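Local coordinates for intradiol ring-cleavage dioxygenase (Streptomyces sp. SirexAA-E, PDB 4ILV), which probably catalyses iron(III)-dependent intradiol cleavage of catechol-type rings by dioxygen, as a secreted fusion of a dioxygenase with a carbohydrate-binding domain, at residues F86-T91 with I119-Y124; P125-H130 with T156-F161. All blocks are in the same frame, centred on the assembly; numbering follows the deposited sequence.

Contact 1: residues F86-T91 with I119-Y124; sequences FWQADT and IVPGLY. With FE (Fe (III) ion), chain C.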
# COMPACT_ATOMS: atom_id res chain seq x y z
N PHE A 86 0.23 -4.19 4.64
CA PHE A 86 -0.38 -2.88 4.41
C PHE A 86 -1.05 -2.34 5.67
O PHE A 86 -1.62 -3.10 6.46
CB PHE A 86 -1.45 -2.99 3.32
CG PHE A 86 -0.91 -3.25 1.93
CD1 PHE A 86 -0.48 -2.20 1.14
CD2 PHE A 86 -0.88 -4.53 1.40
CE1 PHE A 86 -0.03 -2.41 -0.15
CE2 PHE A 86 -0.43 -4.76 0.10
CZ PHE A 86 -0.00 -3.70 -0.67
N TRP A 87 -0.97 -1.03 5.88
CA TRP A 87 -1.84 -0.38 6.86
C TRP A 87 -2.18 1.04 6.40
O TRP A 87 -1.47 1.61 5.56
CB TRP A 87 -1.25 -0.44 8.28
CG TRP A 87 -0.07 0.45 8.52
CD1 TRP A 87 -0.06 1.64 9.21
CD2 TRP A 87 1.28 0.22 8.10
NE1 TRP A 87 1.20 2.16 9.23
CE2 TRP A 87 2.05 1.31 8.56
CE3 TRP A 87 1.91 -0.79 7.37
CZ2 TRP A 87 3.42 1.42 8.31
CZ3 TRP A 87 3.27 -0.68 7.12
CH2 TRP A 87 4.01 0.42 7.59
N GLN A 88 -3.27 1.60 6.92
CA GLN A 88 -3.79 2.87 6.40
C GLN A 88 -4.87 3.43 7.30
O GLN A 88 -5.42 2.71 8.14
CB GLN A 88 -4.42 2.67 5.03
CG GLN A 88 -5.72 1.83 5.09
CD GLN A 88 -6.49 1.82 3.79
OE1 GLN A 88 -6.19 1.03 2.89
NE2 GLN A 88 -7.49 2.68 3.69
N ALA A 89 -5.22 4.69 7.09
CA ALA A 89 -6.33 5.30 7.82
C ALA A 89 -7.66 4.87 7.20
O ALA A 89 -7.70 4.47 6.03
CB ALA A 89 -6.22 6.81 7.80
N ASP A 90 -8.73 4.96 7.99
CA ASP A 90 -10.07 4.69 7.48
C ASP A 90 -10.56 5.88 6.67
O ASP A 90 -9.80 6.82 6.43
CB ASP A 90 -11.04 4.28 8.61
CG ASP A 90 -11.31 5.39 9.62
OD1 ASP A 90 -11.01 6.59 9.36
OD2 ASP A 90 -11.84 5.05 10.71
N THR A 91 -11.81 5.85 6.22
CA THR A 91 -12.33 6.93 5.37
C THR A 91 -12.31 8.30 6.06
O THR A 91 -12.32 9.33 5.40
CB THR A 91 -13.74 6.63 4.84
OG1 THR A 91 -14.05 7.54 3.79
CG2 THR A 91 -14.80 6.77 5.97
N ILE A 119 -10.66 0.77 1.15
CA ILE A 119 -11.35 2.00 0.72
C ILE A 119 -10.32 3.11 0.63
O ILE A 119 -9.21 2.97 1.15
CB ILE A 119 -12.56 2.41 1.65
CG1 ILE A 119 -12.21 2.30 3.13
CG2 ILE A 119 -13.76 1.50 1.39
CD1 ILE A 119 -11.33 3.41 3.68
N VAL A 120 -10.66 4.20 -0.03
CA VAL A 120 -9.72 5.29 -0.18
C VAL A 120 -9.47 5.86 1.21
O VAL A 120 -10.42 6.24 1.89
CB VAL A 120 -10.29 6.37 -1.11
CG1 VAL A 120 -9.36 7.57 -1.20
CG2 VAL A 120 -10.55 5.78 -2.51
N PRO A 121 -8.20 5.88 1.67
CA PRO A 121 -7.97 6.41 3.02
C PRO A 121 -8.31 7.90 3.11
O PRO A 121 -8.12 8.65 2.15
CB PRO A 121 -6.48 6.19 3.25
CG PRO A 121 -5.87 6.10 1.84
CD PRO A 121 -6.96 5.46 1.00
N GLY A 122 -8.82 8.31 4.27
CA GLY A 122 -9.15 9.70 4.50
C GLY A 122 -7.93 10.53 4.86
O GLY A 122 -6.89 10.00 5.28
N LEU A 123 -8.05 11.84 4.67
CA LEU A 123 -7.00 12.77 5.07
C LEU A 123 -6.98 13.02 6.58
O LEU A 123 -8.03 13.04 7.24
CB LEU A 123 -7.19 14.11 4.36
CG LEU A 123 -7.02 14.16 2.85
CD1 LEU A 123 -7.22 15.60 2.41
CD2 LEU A 123 -5.65 13.65 2.46
N TYR A 124 -5.78 13.27 7.10
CA TYR A 124 -5.59 13.63 8.50
C TYR A 124 -4.52 14.74 8.60
O TYR A 124 -3.92 15.08 7.58
CB TYR A 124 -5.27 12.38 9.35
CG TYR A 124 -4.00 11.64 9.03
CD1 TYR A 124 -2.78 12.02 9.58
CD2 TYR A 124 -4.02 10.51 8.22
CE1 TYR A 124 -1.62 11.32 9.32
CE2 TYR A 124 -2.84 9.80 7.95
CZ TYR A 124 -1.65 10.21 8.51
OH TYR A 124 -0.49 9.52 8.25
FE FE C . 0.10 7.60 7.81
O HOH W 1 -13.07 6.70 1.29
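The backbones of Q88-T91 and I119-Y124 run almost at right angles, their touching parts 94° apart, and come closest where the CA atoms of T91 and G122 lie 4.3 Å from each other. At this crossing the amide N of G122 gives a hydrogen bond to D90 O at 2.8 Å, and a CA-H...O contact joins G122 CA to T91 O. The principle at work is that two irregular chain segments can be tied by a pair of bonds, one from the backbone and one from a side-chain amide, here that of Q88, which also braces its own chain. Its CG stands between the backbone N and the carbonyl carbon (chi1 68°), and the chain then runs out extended toward I119. Both hydrogens of Q88 NE2 are spent: one goes almost straight to I119 O at 3.1 Å, the other back to A89 O at 3.0 Å. Both acceptors lie within a few degrees of the amide plane, which should fix the rotation of the group, while T118 OG1 bonds to OE1. P121 crosses this side chain at about a right angle, with its CB 3.7 Å from Q88 NE2 and close to A89 O as well. At the T91 end, the CD1 tip of I119 reaches T91 N at 3.6 Å, and a water bridges T91 OG1 and V120 O. The CB of A89 approaches CD2 of the Y124 ring at 4.3 Å. From there the ring extends to the iron(III) ion, which lies in the ring plane beyond its edge, 2.0 Å from Y124 OH. Y95, H130 and H132 are the other protein ligands, a two-tyrosine, two-histidine ferric site characteristic of intradiol ring-cleavage dioxygenases, here carried on a beta-sandwich.

Contact 2: residues P125-H130 with T156-F161; sequences PGRTRH and TTDALF. With FE (Fe (III) ion), chain C; EDO (1,2-ethanediol), chain D.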
# COMPACT_ATOMS: atom_id res chain seq x y z
N PRO A 125 -4.33 15.34 9.80
CA PRO A 125 -3.49 16.56 9.79
C PRO A 125 -2.05 16.41 9.26
O PRO A 125 -1.31 15.50 9.64
CB PRO A 125 -3.50 17.00 11.26
CG PRO A 125 -4.85 16.49 11.78
CD PRO A 125 -4.99 15.15 11.10
N GLY A 126 -1.69 17.33 8.38
CA GLY A 126 -0.33 17.46 7.91
C GLY A 126 0.10 16.54 6.78
O GLY A 126 1.19 16.69 6.25
N ARG A 127 -0.74 15.58 6.40
CA ARG A 127 -0.31 14.59 5.41
C ARG A 127 -1.24 14.54 4.20
O ARG A 127 -2.46 14.65 4.33
CB ARG A 127 -0.21 13.19 6.02
CG ARG A 127 0.75 13.07 7.20
CD ARG A 127 1.91 12.13 6.93
NE ARG A 127 2.36 12.15 5.54
CZ ARG A 127 2.69 11.07 4.85
NH1 ARG A 127 2.63 9.87 5.43
NH2 ARG A 127 3.08 11.18 3.58
N THR A 128 -0.64 14.31 3.04
CA THR A 128 -1.42 13.98 1.86
C THR A 128 -1.95 12.55 2.00
O THR A 128 -1.62 11.85 2.96
CB THR A 128 -0.59 14.11 0.58
OG1 THR A 128 -1.46 14.06 -0.55
CG2 THR A 128 0.44 12.99 0.50
N ARG A 129 -2.79 12.13 1.06
CA ARG A 129 -3.40 10.81 1.13
C ARG A 129 -2.37 9.70 0.83
O ARG A 129 -1.60 9.81 -0.13
CB ARG A 129 -4.56 10.76 0.14
CG ARG A 129 -5.60 9.75 0.50
CD ARG A 129 -6.73 9.74 -0.50
NE ARG A 129 -7.23 11.08 -0.77
CZ ARG A 129 -8.16 11.71 -0.07
NH1 ARG A 129 -8.72 11.14 1.01
NH2 ARG A 129 -8.53 12.93 -0.44
N HIS A 130 -2.39 8.62 1.61
CA HIS A 130 -1.40 7.55 1.42
C HIS A 130 -1.82 6.21 2.02
O HIS A 130 -2.63 6.16 2.94
CB HIS A 130 -0.06 7.94 2.06
CG HIS A 130 -0.15 8.19 3.54
ND1 HIS A 130 -0.69 9.34 4.06
CD2 HIS A 130 0.20 7.42 4.60
CE1 HIS A 130 -0.67 9.28 5.38
NE2 HIS A 130 -0.13 8.12 5.73
N THR A 156 1.29 18.70 -3.19
CA THR A 156 2.10 19.90 -3.30
C THR A 156 2.47 20.48 -1.94
O THR A 156 3.38 21.29 -1.84
CB THR A 156 1.40 20.99 -4.13
OG1 THR A 156 0.27 21.49 -3.40
CG2 THR A 156 0.93 20.44 -5.46
N THR A 157 1.76 20.08 -0.89
CA THR A 157 2.03 20.63 0.44
C THR A 157 2.83 19.68 1.32
O THR A 157 3.54 20.12 2.22
CB THR A 157 0.72 21.04 1.17
OG1 THR A 157 -0.15 19.91 1.27
CG2 THR A 157 0.01 22.15 0.42
N ASP A 158 2.73 18.39 1.05
CA ASP A 158 3.36 17.38 1.90
C ASP A 158 4.78 17.09 1.42
O ASP A 158 4.97 16.47 0.37
CB ASP A 158 2.51 16.11 1.91
CG ASP A 158 3.00 15.06 2.91
OD1 ASP A 158 4.17 15.10 3.33
OD2 ASP A 158 2.20 14.17 3.26
N ALA A 159 5.76 17.54 2.19
CA ALA A 159 7.17 17.37 1.86
C ALA A 159 7.58 15.90 1.72
O ALA A 159 8.57 15.59 1.08
CB ALA A 159 8.04 18.06 2.90
N LEU A 160 6.81 15.01 2.33
CA LEU A 160 7.12 13.58 2.27
C LEU A 160 6.74 12.97 0.92
O LEU A 160 7.19 11.88 0.59
CB LEU A 160 6.40 12.83 3.38
CG LEU A 160 7.17 12.48 4.65
CD1 LEU A 160 7.48 13.74 5.45
CD2 LEU A 160 6.38 11.49 5.48
N PHE A 161 5.91 13.67 0.17
CA PHE A 161 5.39 13.15 -1.09
C PHE A 161 6.52 12.88 -2.07
O PHE A 161 7.48 13.64 -2.15
CB PHE A 161 4.40 14.13 -1.72
CG PHE A 161 4.01 13.75 -3.12
CD1 PHE A 161 3.09 12.75 -3.34
CD2 PHE A 161 4.60 14.38 -4.21
CE1 PHE A 161 2.74 12.38 -4.63
CE2 PHE A 161 4.25 14.02 -5.51
CZ PHE A 161 3.32 13.01 -5.72
FE FE C . 0.10 7.60 7.81
C1 EDO D . 2.56 9.24 9.23
O1 EDO D . 2.13 8.85 7.91
C2 EDO D . 1.56 8.76 10.29
O2 EDO D . 1.05 7.45 9.98
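The second shell of the ferric site is built here around a salt bridge between R127 and D158, whose guanidinium and carboxylate planes stand perpendicular. R127 comes side-on with NE and NH2, both to D158 OD2 and each at 3.1 Å. These two bonds arrive on the syn side of OD2; T128 N takes the anti side of D158 OD2 at 2.9 Å. An Asx turn positions the carboxylate: D158 OD1 accepts from L160 N at 2.8 Å within the type I beta turn D158-F161. The bends at chi2 and chi3 of R127 (-117° and 35°) fold its guanidinium back over the H130 ring, with R127 NH1 3.2 Å above the centre of that ring. L160 CD2 covers the opposite guanidinium face, and this sandwich restricts the tilt of the group. R127 NH1 also bonds at 2.7 Å to O1 of 1,2-ethanediol, probably from the crystallisation liquor, which chelates the iron through both oxygens. H130 binds the iron through NE2 at 2.2 Å, while its ND1 donates to T128 O, almost in the ring plane; together these bonds should fix the ring's rotation. The contact joins the loop leading into strand 130-136 to the one after strand 143-148, whose Q146 and Y148 touch H130; Q146 OE1 also hydrogen-bonds to R127 NH1.

Taken together, the two contacts illustrate how one loop, between strands 113-119 and 130-136, can supply a metal site twice, from its middle (Y124) and from its far end (H130). Contact 1 is the more buried and lies nearer the centre of the chain; contact 2 is partly buried and farther out, the centres being 13 Å apart. Their chemistry differs accordingly: neutral amides and carbonyls with modest apolar packing in the first, an arginine-aspartate salt bridge in the second. Both ligands go to the same iron. The contacts also touch directly, since R129 NH1 probably hydrogen-bonds to P121 O and V120 packs against the R129 side chain.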